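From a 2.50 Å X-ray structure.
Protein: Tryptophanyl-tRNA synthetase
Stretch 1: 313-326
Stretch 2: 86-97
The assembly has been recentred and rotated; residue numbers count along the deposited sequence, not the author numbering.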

# COMPACT_ATOMS: atom_id res chain seq x y z
N VAL A 313 -13.68 0.89 -13.86
CA VAL A 313 -13.25 -0.51 -13.78
C VAL A 313 -12.63 -0.82 -12.41
O VAL A 313 -13.00 -1.81 -11.78
CB VAL A 313 -12.22 -0.84 -14.89
CG1 VAL A 313 -11.60 -2.19 -14.65
CG2 VAL A 313 -12.90 -0.81 -16.25
N ALA A 314 -11.70 0.02 -11.94
CA ALA A 314 -11.02 -0.21 -10.66
C ALA A 314 -11.94 -0.35 -9.45
O ALA A 314 -11.75 -1.23 -8.62
CB ALA A 314 -9.99 0.88 -10.39
N GLN A 315 -12.95 0.51 -9.35
CA GLN A 315 -13.89 0.44 -8.24
C GLN A 315 -14.70 -0.82 -8.31
O GLN A 315 -15.03 -1.41 -7.27
CB GLN A 315 -14.80 1.65 -8.24
CG GLN A 315 -13.98 2.90 -8.37
CD GLN A 315 -14.73 4.14 -7.97
OE1 GLN A 315 -15.91 4.28 -8.29
NE2 GLN A 315 -14.05 5.05 -7.29
N ALA A 316 -15.05 -1.24 -9.53
CA ALA A 316 -15.80 -2.48 -9.68
C ALA A 316 -14.89 -3.60 -9.17
O ALA A 316 -15.29 -4.40 -8.31
CB ALA A 316 -16.19 -2.71 -11.15
N THR A 317 -13.64 -3.63 -9.63
CA THR A 317 -12.73 -4.68 -9.21
C THR A 317 -12.52 -4.68 -7.71
O THR A 317 -12.53 -5.73 -7.08
CB THR A 317 -11.32 -4.56 -9.83
OG1 THR A 317 -11.39 -4.64 -11.26
CG2 THR A 317 -10.45 -5.71 -9.30
N MET A 318 -12.32 -3.50 -7.14
CA MET A 318 -12.08 -3.38 -5.71
C MET A 318 -13.31 -3.80 -4.88
O MET A 318 -13.17 -4.27 -3.75
CB MET A 318 -11.64 -1.94 -5.39
CG MET A 318 -10.88 -1.78 -4.07
SD MET A 318 -9.37 -2.82 -4.06
CE MET A 318 -9.64 -3.85 -2.68
N GLU A 319 -14.51 -3.64 -5.41
CA GLU A 319 -15.67 -4.06 -4.64
C GLU A 319 -15.69 -5.57 -4.67
O GLU A 319 -15.94 -6.21 -3.67
CB GLU A 319 -16.97 -3.49 -5.23
CG GLU A 319 -17.32 -2.11 -4.70
CD GLU A 319 -18.54 -1.52 -5.38
OE1 GLU A 319 -19.63 -2.11 -5.23
OE2 GLU A 319 -18.40 -0.47 -6.06
N GLU A 320 -15.41 -6.13 -5.84
CA GLU A 320 -15.37 -7.57 -5.98
C GLU A 320 -14.36 -8.16 -4.97
O GLU A 320 -14.68 -9.10 -4.24
CB GLU A 320 -14.98 -7.94 -7.40
CG GLU A 320 -15.05 -9.40 -7.72
CD GLU A 320 -14.55 -9.68 -9.12
OE1 GLU A 320 -14.59 -10.86 -9.56
OE2 GLU A 320 -14.12 -8.71 -9.79
N VAL A 321 -13.15 -7.59 -4.90
CA VAL A 321 -12.13 -8.07 -3.96
C VAL A 321 -12.51 -7.91 -2.48
O VAL A 321 -12.39 -8.85 -1.71
CB VAL A 321 -10.74 -7.37 -4.19
CG1 VAL A 321 -9.76 -7.76 -3.08
CG2 VAL A 321 -10.17 -7.75 -5.55
N ARG A 322 -12.98 -6.74 -2.09
CA ARG A 322 -13.35 -6.53 -0.69
C ARG A 322 -14.35 -7.58 -0.20
O ARG A 322 -14.27 -8.09 0.93
CB ARG A 322 -13.90 -5.10 -0.48
CG ARG A 322 -12.81 -4.03 -0.56
CD ARG A 322 -13.22 -2.64 -0.13
NE ARG A 322 -13.90 -1.97 -1.23
CZ ARG A 322 -13.57 -0.80 -1.75
NH1 ARG A 322 -14.28 -0.33 -2.76
NH2 ARG A 322 -12.54 -0.09 -1.29
N GLU A 323 -15.29 -7.93 -1.06
CA GLU A 323 -16.32 -8.91 -0.72
C GLU A 323 -15.80 -10.35 -0.62
O GLU A 323 -16.17 -11.09 0.29
CB GLU A 323 -17.43 -8.84 -1.76
CG GLU A 323 -18.60 -9.71 -1.44
CD GLU A 323 -19.23 -10.25 -2.69
OE1 GLU A 323 -18.62 -11.14 -3.33
OE2 GLU A 323 -20.34 -9.78 -3.04
N LYS A 324 -14.94 -10.74 -1.58
CA LYS A 324 -14.37 -12.09 -1.61
C LYS A 324 -13.35 -12.34 -0.52
O LYS A 324 -13.16 -13.46 -0.07
CB LYS A 324 -13.75 -12.37 -2.98
CG LYS A 324 -14.78 -12.53 -4.11
CD LYS A 324 -14.14 -13.03 -5.40
CE LYS A 324 -15.19 -13.21 -6.48
NZ LYS A 324 -14.59 -13.22 -7.84
N VAL A 325 -12.68 -11.28 -0.09
CA VAL A 325 -11.68 -11.34 0.97
C VAL A 325 -12.43 -11.43 2.30
O VAL A 325 -11.85 -11.72 3.35
CB VAL A 325 -10.77 -10.07 0.86
CG1 VAL A 325 -10.48 -9.47 2.22
CG2 VAL A 325 -9.49 -10.43 0.11
N GLY A 326 -13.74 -11.18 2.25
CA GLY A 326 -14.56 -11.26 3.44
C GLY A 326 -14.63 -10.07 4.38
O GLY A 326 -14.92 -10.24 5.57
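Stretch 2 86-97: HVPEHTELSWVF

Two helices far apart in sequence run in nearly the same direction here, and two acidic residues of stretch 2, Glu 89 and Glu 92, make up much of its share of the contact. Helix 313-324 and the helix of stretch 2 cross at 28°, with axes 10.1 Å apart at closest approach. Ahead of its helix, stretch 2 has an extended residue, Val 87, whose CG1 packs on Ala 314 CB at 3.7 Å. His 90 ND1 donates a hydrogen bond to Val 87 O (3.1 Å), tying this lead-in to the first turn.

Ala 314 lies level with Glu 89, their CA atoms 6.6 Å apart. Glu 89 OE2 accepts a hydrogen bond from Gln 315 NE2 at 3.2 Å. One turn on, Met 318 faces Leu 93. Met 318 SD is 4.0 Å from Leu 93 CB, and Met 318 CE reaches to 3.5 Å from Glu 92 OE2.

The side chain of Glu 92 is extended (chi1 and chi2 both t) and forms a salt bridge with Arg 322, Arg 322 NH2 to Glu 92 OE1 at 3.0 Å. The CA-to-CB bond of Arg 322 points sideways, so its long chain must bring the charge across.

Beyond Met 318, valines and a leucine pack beside the salt bridge. Val 321 CG2 meets Leu 93 CD1 at 4.0 Å. Val 325 CG2 lies 4.0 Å from Val 96 CG1. Gly 326 then leaves the helix with positive phi in a Schellman motif.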

# COMPACT_ATOMS: atom_id res chain seq x y z
N HIS A 86 -3.88 8.95 -9.89
CA HIS A 86 -5.25 9.43 -10.01
C HIS A 86 -6.29 8.36 -9.72
O HIS A 86 -7.44 8.67 -9.48
CB HIS A 86 -5.49 10.07 -11.38
CG HIS A 86 -4.73 11.35 -11.57
ND1 HIS A 86 -4.94 12.20 -12.64
CD2 HIS A 86 -3.74 11.91 -10.83
CE1 HIS A 86 -4.10 13.22 -12.55
NE2 HIS A 86 -3.37 13.07 -11.46
N VAL A 87 -5.88 7.10 -9.72
CA VAL A 87 -6.79 6.01 -9.37
C VAL A 87 -6.10 5.28 -8.22
O VAL A 87 -5.40 4.29 -8.41
CB VAL A 87 -7.04 5.08 -10.54
CG1 VAL A 87 -8.07 4.03 -10.16
CG2 VAL A 87 -7.50 5.91 -11.73
N PRO A 88 -6.28 5.77 -7.00
CA PRO A 88 -5.70 5.25 -5.76
C PRO A 88 -6.11 3.86 -5.30
O PRO A 88 -5.40 3.27 -4.47
CB PRO A 88 -6.09 6.33 -4.76
CG PRO A 88 -7.50 6.66 -5.21
CD PRO A 88 -7.27 6.83 -6.71
N GLU A 89 -7.23 3.34 -5.80
CA GLU A 89 -7.72 2.02 -5.45
C GLU A 89 -6.63 0.95 -5.55
O GLU A 89 -6.58 0.03 -4.74
CB GLU A 89 -8.88 1.57 -6.37
CG GLU A 89 -10.28 2.12 -6.11
CD GLU A 89 -10.43 3.58 -6.45
OE1 GLU A 89 -9.67 4.10 -7.29
OE2 GLU A 89 -11.34 4.22 -5.89
N HIS A 90 -5.76 1.04 -6.54
CA HIS A 90 -4.77 -0.01 -6.64
C HIS A 90 -3.84 -0.12 -5.45
O HIS A 90 -3.31 -1.20 -5.20
CB HIS A 90 -3.99 0.04 -7.99
CG HIS A 90 -2.84 1.01 -8.01
ND1 HIS A 90 -3.01 2.36 -8.23
CD2 HIS A 90 -1.52 0.82 -7.83
CE1 HIS A 90 -1.84 2.96 -8.18
NE2 HIS A 90 -0.91 2.05 -7.94
N THR A 91 -3.63 0.97 -4.70
CA THR A 91 -2.76 0.87 -3.52
C THR A 91 -3.44 0.06 -2.46
O THR A 91 -2.80 -0.40 -1.53
CB THR A 91 -2.34 2.25 -2.84
OG1 THR A 91 -3.49 2.94 -2.33
CG2 THR A 91 -1.58 3.12 -3.81
N GLU A 92 -4.75 -0.07 -2.56
CA GLU A 92 -5.50 -0.85 -1.58
C GLU A 92 -5.41 -2.33 -1.95
O GLU A 92 -5.18 -3.20 -1.10
CB GLU A 92 -6.95 -0.41 -1.55
CG GLU A 92 -7.75 -1.15 -0.53
CD GLU A 92 -9.22 -0.82 -0.61
OE1 GLU A 92 -9.54 0.18 -1.27
OE2 GLU A 92 -10.04 -1.56 -0.01
N LEU A 93 -5.57 -2.61 -3.25
CA LEU A 93 -5.46 -3.96 -3.76
C LEU A 93 -4.02 -4.37 -3.46
O LEU A 93 -3.71 -5.55 -3.23
CB LEU A 93 -5.69 -3.96 -5.28
CG LEU A 93 -5.54 -5.32 -5.93
CD1 LEU A 93 -6.40 -6.33 -5.17
CD2 LEU A 93 -5.98 -5.23 -7.40
N SER A 94 -3.15 -3.36 -3.45
CA SER A 94 -1.73 -3.58 -3.19
C SER A 94 -1.46 -4.20 -1.81
O SER A 94 -0.57 -5.04 -1.65
CB SER A 94 -0.99 -2.25 -3.31
OG SER A 94 0.38 -2.50 -3.48
N TRP A 95 -2.23 -3.77 -0.82
CA TRP A 95 -2.05 -4.32 0.52
C TRP A 95 -2.46 -5.78 0.49
O TRP A 95 -1.74 -6.63 1.02
CB TRP A 95 -2.88 -3.56 1.57
CG TRP A 95 -2.97 -4.32 2.86
CD1 TRP A 95 -4.10 -4.80 3.44
CD2 TRP A 95 -1.88 -4.73 3.69
NE1 TRP A 95 -3.79 -5.50 4.59
CE2 TRP A 95 -2.43 -5.47 4.77
CE3 TRP A 95 -0.49 -4.56 3.64
CZ2 TRP A 95 -1.65 -6.03 5.78
CZ3 TRP A 95 0.29 -5.11 4.66
CH2 TRP A 95 -0.29 -5.84 5.70
N VAL A 96 -3.61 -6.06 -0.14
CA VAL A 96 -4.12 -7.44 -0.21
C VAL A 96 -3.05 -8.32 -0.82
O VAL A 96 -2.68 -9.33 -0.24
CB VAL A 96 -5.43 -7.54 -1.05
CG1 VAL A 96 -5.90 -9.00 -1.10
CG2 VAL A 96 -6.52 -6.67 -0.42
N PHE A 97 -2.54 -7.91 -1.97
CA PHE A 97 -1.50 -8.65 -2.67
C PHE A 97 -0.26 -8.85 -1.80
O PHE A 97 0.28 -9.95 -1.73
CB PHE A 97 -1.15 -7.93 -3.98
CG PHE A 97 -2.14 -8.15 -5.10
CD1 PHE A 97 -3.35 -8.82 -4.86
CD2 PHE A 97 -1.89 -7.68 -6.38
CE1 PHE A 97 -4.28 -9.00 -5.89
CE2 PHE A 97 -2.81 -7.85 -7.41
CZ PHE A 97 -4.02 -8.52 -7.16